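Local coordinates for SusD superfamily protein (Parabacteroides distasonis, PDB 3OTN), which probably binds carbohydrate at the outer membrane as a member of the SusD family of nutrient-binding proteins, at residues Val118-Ala123 against Lys191-Asp196. Numbering follows the deposited sequence.
With ACT (acetate ion), chain F; EDO (1,2-ethanediol), chain R.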
loop_
_atom_site.group_PDB
_atom_site.type_symbol
_atom_site.label_atom_id
_atom_site.label_comp_id
_atom_site.label_asym_id
_atom_site.label_seq_id
_atom_site.Cartn_x
_atom_site.Cartn_y
_atom_site.Cartn_z
ATOM N N VAL A 118 -9.449 -3.605 16.524
ATOM C CA VAL A 118 -8.134 -3.397 17.123
ATOM C C VAL A 118 -7.228 -4.553 16.770
ATOM O O VAL A 118 -6.062 -4.329 16.447
ATOM C CB VAL A 118 -8.237 -3.144 18.661
ATOM C CG1 VAL A 118 -6.799 -2.957 19.322
ATOM C CG2 VAL A 118 -9.145 -1.912 18.911
ATOM N N LYS A 119 -7.737 -5.784 16.796
ATOM C CA LYS A 119 -6.885 -6.913 16.419
ATOM C C LYS A 119 -6.529 -6.839 14.940
ATOM O O LYS A 119 -5.391 -7.141 14.571
ATOM C CB LYS A 119 -7.522 -8.252 16.747
ATOM C CG LYS A 119 -7.538 -8.571 18.225
ATOM C CD LYS A 119 -8.403 -9.802 18.458
ATOM C CE LYS A 119 -8.594 -10.095 19.948
ATOM N NZ LYS A 119 -9.332 -11.387 20.119
ATOM N N PHE A 120 -7.495 -6.456 14.093
ATOM C CA PHE A 120 -7.205 -6.204 12.678
ATOM C C PHE A 120 -6.046 -5.216 12.560
ATOM O O PHE A 120 -5.108 -5.463 11.798
ATOM C CB PHE A 120 -8.432 -5.682 11.911
ATOM C CG PHE A 120 -8.101 -5.050 10.574
ATOM C CD1 PHE A 120 -8.072 -5.819 9.399
ATOM C CD2 PHE A 120 -7.831 -3.699 10.487
ATOM C CE1 PHE A 120 -7.769 -5.237 8.164
ATOM C CE2 PHE A 120 -7.493 -3.112 9.262
ATOM C CZ PHE A 120 -7.490 -3.887 8.091
HETATM N N MSE A 121 -6.096 -4.122 13.338
HETATM C CA MSE A 121 -5.113 -3.058 13.184
HETATM C C MSE A 121 -3.710 -3.499 13.609
HETATM O O MSE A 121 -2.709 -3.105 12.999
HETATM C CB MSE A 121 -5.523 -1.791 13.977
HETATM C CG MSE A 121 -5.172 -0.509 13.244
HETATM SE SE MSE A 121 -6.241 -0.207 11.692
HETATM C CE MSE A 121 -7.781 0.332 12.701
ATOM N N ARG A 122 -3.647 -4.268 14.687
ATOM C CA ARG A 122 -2.387 -4.747 15.178
ATOM C C ARG A 122 -1.755 -5.640 14.118
ATOM O O ARG A 122 -0.575 -5.509 13.828
ATOM C CB ARG A 122 -2.558 -5.461 16.522
ATOM C CG ARG A 122 -1.241 -5.980 17.023
ATOM C CD ARG A 122 -1.270 -6.392 18.438
ATOM N NE ARG A 122 -2.078 -7.573 18.664
ATOM C CZ ARG A 122 -2.397 -8.028 19.865
ATOM N NH1 ARG A 122 -1.962 -7.410 20.968
ATOM N NH2 ARG A 122 -3.168 -9.106 19.968
ATOM N N ALA A 123 -2.547 -6.550 13.549
ATOM C CA ALA A 123 -2.103 -7.386 12.462
ATOM C C ALA A 123 -1.603 -6.564 11.284
ATOM O O ALA A 123 -0.595 -6.924 10.683
ATOM C CB ALA A 123 -3.202 -8.367 12.000
ATOM N N LYS A 191 -10.782 -9.837 5.636
ATOM C CA LYS A 191 -10.579 -10.897 4.621
ATOM C C LYS A 191 -9.548 -10.483 3.586
ATOM O O LYS A 191 -8.767 -11.309 3.168
ATOM C CB LYS A 191 -11.867 -11.291 3.873
ATOM C CG LYS A 191 -13.021 -11.718 4.702
ATOM C CD LYS A 191 -12.794 -12.969 5.418
ATOM C CE LYS A 191 -14.127 -13.484 6.087
ATOM N NZ LYS A 191 -13.827 -14.810 6.612
ATOM N N ALA A 192 -9.534 -9.211 3.190
ATOM C CA ALA A 192 -8.536 -8.703 2.219
ATOM C C ALA A 192 -7.119 -8.788 2.796
ATOM O O ALA A 192 -6.190 -9.256 2.135
ATOM C CB ALA A 192 -8.864 -7.266 1.804
ATOM N N LEU A 193 -6.955 -8.341 4.036
ATOM C CA LEU A 193 -5.678 -8.417 4.702
ATOM C C LEU A 193 -5.236 -9.848 4.910
ATOM O O LEU A 193 -4.075 -10.167 4.635
ATOM C CB LEU A 193 -5.696 -7.704 6.056
ATOM C CG LEU A 193 -4.379 -7.726 6.848
ATOM C CD1 LEU A 193 -3.188 -7.244 5.986
ATOM C CD2 LEU A 193 -4.526 -6.895 8.118
ATOM N N LEU A 194 -6.149 -10.705 5.385
ATOM C CA LEU A 194 -5.800 -12.099 5.653
ATOM C C LEU A 194 -5.495 -12.847 4.333
ATOM O O LEU A 194 -4.587 -13.687 4.298
ATOM C CB LEU A 194 -6.858 -12.806 6.517
ATOM C CG LEU A 194 -6.565 -14.243 6.961
ATOM C CD1 LEU A 194 -5.182 -14.379 7.595
ATOM C CD2 LEU A 194 -7.638 -14.754 7.920
ATOM N N ALA A 195 -6.179 -12.505 3.236
ATOM C CA ALA A 195 -5.793 -13.056 1.922
ATOM C C ALA A 195 -4.315 -12.729 1.591
ATOM O O ALA A 195 -3.539 -13.578 1.164
ATOM C CB ALA A 195 -6.718 -12.541 0.806
ATOM N N ASP A 196 -3.955 -11.490 1.819
ATOM C CA ASP A 196 -2.638 -10.985 1.514
ATOM C C ASP A 196 -1.591 -11.624 2.455
ATOM O O ASP A 196 -0.481 -12.007 2.005
ATOM C CB ASP A 196 -2.661 -9.454 1.638
ATOM C CG ASP A 196 -1.506 -8.758 0.920
ATOM O OD1 ASP A 196 -0.628 -9.421 0.349
ATOM O OD2 ASP A 196 -1.462 -7.505 0.972
HETATM C C ACT F . -12.415 -10.698 19.462
HETATM O O ACT F . -11.842 -11.513 18.687
HETATM O OXT ACT F . -13.248 -9.963 18.888
HETATM C CH3 ACT F . -12.126 -10.600 20.947
HETATM C C1 EDO R . -3.005 -6.705 24.805
HETATM O O1 EDO R . -2.629 -6.237 26.092
HETATM C C2 EDO R . -2.941 -8.225 24.781
HETATM O O2 EDO R . -2.664 -8.686 23.454
#
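Within the buried helical core of this SusD-family protein, helix 108-133 meets helix 187-202 through F120 and A123 on one side and L193 on the other. The contact is carried mainly by one methyl: CD2 of L193 lies 3.6 Å from CE1 of the F120 ring and 3.9 Å from its CD1, reaching that side of the ring at a slant. L193 CB adds a second touch, 3.9 Å from F120 CE1. With CG of F120 turned opposite the backbone N (chi1 164°), the ring extends toward the second helix although its CB does not point there. A123 points its CB toward L193, and that methyl comes within 4.4 Å of L193 CD2, a looser approach. SusD proteins build such helix-rich cores from TPR-like helices, and here L168 of helix 156-172 touches both A123 and L193, joining three helices in one apolar cluster, while the ring of F120 also meets Y251 edge-to-face.

The polar residues of 118-123 are engaged elsewhere. K119, its chain extended beyond CG, forms a salt bridge from NZ to E170 OE1, and its weak hydrogen bond from NZ to acetate O is doubtful, since the acetate methyl sits implausibly close to the same nitrogen; an alanine here would probably leave the E170 carboxylate without its lysine mate. R122 NH1 donates a nearly straight hydrogen bond (171°) to O2 of an ethanediol, 2.9 Å away in the guanidinium plane, while NE pairs with D167. Acetate and ethanediol probably come from the crystallisation liquor.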